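Local structure of RidA family protein (Mycobacterium tuberculosis, 3I7T) at residues A42-D47 with G109-I114. The protein is of unknown function but forms a homotrimer of the YjgF/YER057c/UK114 family, whose relatives include RidA-type imine deaminases. Numbering follows the deposited sequence.
Sequences AAQTRD and GLLVEI
Q44 reaches from helix 41-58 to the backbone of G109 and L111, a clear example of a side-chain amide that accepts from one backbone N-H and donates to a backbone carbonyl, as a peptide group would, in the alpha/beta fold of the YjgF/YER057c/UK114 family, whose helices pack on one mixed sheet. The axes of helix segment 42-47 and strand segment 112-114 run nearly parallel, 18° apart and 8.3 Å at closest approach. Where the strand begins, at V112 and I114, the packing is close and mostly apolar. V112 points toward the helix and sets CG1 3.6 Å from T45 OG1, a hydroxyl bonded back to I41 O within its own helix, and also against Q44 CB. Two residues along the strand, I114 CD1 meets T45 CG2 at 3.9 Å, the two side chains crossing at about a right angle; A48, L49 and I52 of the same helix also touch I114. Toward the exposed loop at G109 the contact is looser and polar. Here the Q44 chain is extended beyond CG (chi2 -166°), which carries the amide to the loop; its NE2 also donates to G38 O. A water lies within hydrogen-bonding distance of both Q44 OE1 and V112 O. L111 N meets OE1 at 2.8 Å on an in-plane lone pair, while Q44 NE2 gives G109 O a nearly straight 2.9 Å bond, N-H...O 171°.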
ATOM      1  N   ALA A  42      -5.026 -16.635  13.914  1.00  7.97           N
ATOM      2  CA  ALA A  42      -5.962 -17.248  12.973  1.00  7.65           C
ATOM      3  C   ALA A  42      -7.358 -16.631  13.074  1.00  7.43           C
ATOM      4  O   ALA A  42      -7.919 -16.230  12.071  1.00  6.50           O
ATOM      5  CB  ALA A  42      -6.034 -18.755  13.160  1.00  7.55           C
ATOM      6  N   ALA A  43      -7.913 -16.561  14.283  1.00  7.38           N
ATOM      7  CA  ALA A  43      -9.265 -16.032  14.456  1.00  7.37           C
ATOM      8  C   ALA A  43      -9.366 -14.584  13.988  1.00  7.08           C
ATOM      9  O   ALA A  43     -10.355 -14.184  13.372  1.00  7.44           O
ATOM     10  CB  ALA A  43      -9.693 -16.155  15.907  1.00  7.23           C
ATOM     11  N   GLN A  44      -8.338 -13.794  14.295  1.00  6.66           N
ATOM     12  CA  GLN A  44      -8.293 -12.388  13.897  1.00  6.57           C
ATOM     13  C   GLN A  44      -8.219 -12.234  12.386  1.00  6.93           C
ATOM     14  O   GLN A  44      -8.855 -11.347  11.819  1.00  6.54           O
ATOM     15  CB  GLN A  44      -7.110 -11.684  14.559  1.00  5.78           C
ATOM     16  CG  GLN A  44      -7.289 -11.497  16.072  1.00  5.68           C
ATOM     17  CD  GLN A  44      -6.285 -10.510  16.642  1.00  5.17           C
ATOM     18  OE1 GLN A  44      -5.536  -9.861  15.900  1.00  3.89           O
ATOM     19  NE2 GLN A  44      -6.253 -10.401  17.965  1.00  5.72           N
ATOM     20  N   THR A  45      -7.446 -13.094  11.726  1.00  7.03           N
ATOM     21  CA  THR A  45      -7.422 -13.069  10.256  1.00  7.16           C
ATOM     22  C   THR A  45      -8.793 -13.402   9.660  1.00  7.08           C
ATOM     23  O   THR A  45      -9.263 -12.721   8.757  1.00  6.93           O
ATOM     24  CB  THR A  45      -6.365 -14.035   9.700  1.00  7.22           C
ATOM     25  OG1 THR A  45      -5.124 -13.774  10.355  1.00  7.21           O
ATOM     26  CG2 THR A  45      -6.185 -13.809   8.218  1.00  6.51           C
ATOM     27  N   ARG A  46      -9.441 -14.444  10.167  1.00  7.54           N
ATOM     28  CA  ARG A  46     -10.753 -14.810   9.647  1.00  7.79           C
ATOM     29  C   ARG A  46     -11.729 -13.657   9.828  1.00  7.58           C
ATOM     30  O   ARG A  46     -12.490 -13.325   8.920  1.00  7.05           O
ATOM     31  CB  ARG A  46     -11.290 -16.077  10.320  1.00  8.51           C
ATOM     32  CG  ARG A  46     -10.552 -17.355   9.898  1.00 10.84           C
ATOM     33  CD  ARG A  46     -11.284 -18.629  10.361  1.00 13.80           C
ATOM     34  NE  ARG A  46     -11.568 -18.584  11.795  1.00 17.09           N
ATOM     35  CZ  ARG A  46     -10.809 -19.141  12.736  1.00 17.88           C
ATOM     36  NH1 ARG A  46      -9.708 -19.813  12.410  1.00 17.35           N
ATOM     37  NH2 ARG A  46     -11.159 -19.030  14.009  1.00 17.77           N
ATOM     38  N   ASP A  47     -11.694 -13.040  11.001  1.00  7.31           N
ATOM     39  CA  ASP A  47     -12.623 -11.955  11.313  1.00  7.15           C
ATOM     40  C   ASP A  47     -12.329 -10.706  10.489  1.00  6.79           C
ATOM     41  O   ASP A  47     -13.249  -9.990  10.070  1.00  6.45           O
ATOM     42  CB  ASP A  47     -12.588 -11.643  12.813  1.00  6.82           C
ATOM     43  CG  ASP A  47     -13.808 -10.864  13.273  1.00  8.25           C
ATOM     44  OD1 ASP A  47     -14.945 -11.348  13.041  1.00  9.90           O
ATOM     45  OD2 ASP A  47     -13.635  -9.768  13.849  1.00  8.34           O
ATOM     46  N   GLY A 109      -3.380  -5.672  21.382  1.00 11.82           N
ATOM     47  CA  GLY A 109      -3.885  -7.041  21.236  1.00 10.96           C
ATOM     48  C   GLY A 109      -4.158  -7.438  19.790  1.00 10.55           C
ATOM     49  O   GLY A 109      -4.515  -8.585  19.503  1.00 10.36           O
ATOM     50  N   LEU A 110      -3.991  -6.483  18.880  1.00  9.74           N
ATOM     51  CA  LEU A 110      -4.300  -6.680  17.466  1.00  9.35           C
ATOM     52  C   LEU A 110      -3.057  -7.197  16.754  1.00  9.31           C
ATOM     53  O   LEU A 110      -1.988  -6.587  16.840  1.00  9.54           O
ATOM     54  CB  LEU A 110      -4.788  -5.366  16.842  1.00  8.63           C
ATOM     55  CG  LEU A 110      -6.046  -4.850  17.553  1.00  8.03           C
ATOM     56  CD1 LEU A 110      -6.580  -3.585  16.892  1.00  6.03           C
ATOM     57  CD2 LEU A 110      -7.111  -5.947  17.571  1.00  6.74           C
ATOM     58  N   LEU A 111      -3.206  -8.326  16.064  1.00  8.75           N
ATOM     59  CA  LEU A 111      -2.062  -9.106  15.597  1.00  8.04           C
ATOM     60  C   LEU A 111      -1.902  -9.097  14.089  1.00  7.48           C
ATOM     61  O   LEU A 111      -0.873  -9.520  13.556  1.00  7.77           O
ATOM     62  CB  LEU A 111      -2.226 -10.546  16.059  1.00  8.05           C
ATOM     63  CG  LEU A 111      -2.330 -10.711  17.570  1.00  7.82           C
ATOM     64  CD1 LEU A 111      -2.563 -12.183  17.902  1.00  8.04           C
ATOM     65  CD2 LEU A 111      -1.088 -10.167  18.271  1.00  6.79           C
ATOM     66  N   VAL A 112      -2.932  -8.625  13.410  1.00  6.91           N
ATOM     67  CA  VAL A 112      -2.983  -8.660  11.952  1.00  6.62           C
ATOM     68  C   VAL A 112      -3.929  -7.572  11.452  1.00  6.48           C
ATOM     69  O   VAL A 112      -4.963  -7.310  12.061  1.00  6.64           O
ATOM     70  CB  VAL A 112      -3.386 -10.070  11.402  1.00  6.24           C
ATOM     71  CG1 VAL A 112      -4.722 -10.520  11.944  1.00  6.14           C
ATOM     72  CG2 VAL A 112      -3.432 -10.053   9.884  1.00  5.29           C
ATOM     73  N   GLU A 113      -3.537  -6.893  10.379  1.00  6.59           N
ATOM     74  CA  GLU A 113      -4.427  -5.960   9.704  1.00  7.46           C
ATOM     75  C   GLU A 113      -4.380  -6.225   8.198  1.00  7.48           C
ATOM     76  O   GLU A 113      -3.313  -6.479   7.647  1.00  7.81           O
ATOM     77  CB  GLU A 113      -4.028  -4.520  10.013  1.00  7.67           C
ATOM     78  CG  GLU A 113      -4.897  -3.459   9.315  1.00  9.16           C
ATOM     79  CD  GLU A 113      -4.765  -2.102   9.977  1.00 11.68           C
ATOM     80  OE1 GLU A 113      -4.338  -2.053  11.146  1.00 12.23           O
ATOM     81  OE2 GLU A 113      -5.065  -1.076   9.333  1.00 14.64           O
ATOM     82  N   ILE A 114      -5.534  -6.179   7.544  1.00  6.94           N
ATOM     83  CA  ILE A 114      -5.608  -6.472   6.115  1.00  6.96           C
ATOM     84  C   ILE A 114      -6.293  -5.362   5.327  1.00  7.30           C
ATOM     85  O   ILE A 114      -7.366  -4.895   5.706  1.00  7.99           O
ATOM     86  CB  ILE A 114      -6.341  -7.820   5.888  1.00  7.00           C
ATOM     87  CG1 ILE A 114      -5.676  -8.890   6.769  1.00  6.51           C
ATOM     88  CG2 ILE A 114      -6.387  -8.181   4.386  1.00  5.26           C
ATOM     89  CD1 ILE A 114      -6.291 -10.270   6.681  1.00  6.88           C
TER
HETATM   90  O   HOH W   1      -6.600  -7.740  14.121  1.00  5.53           O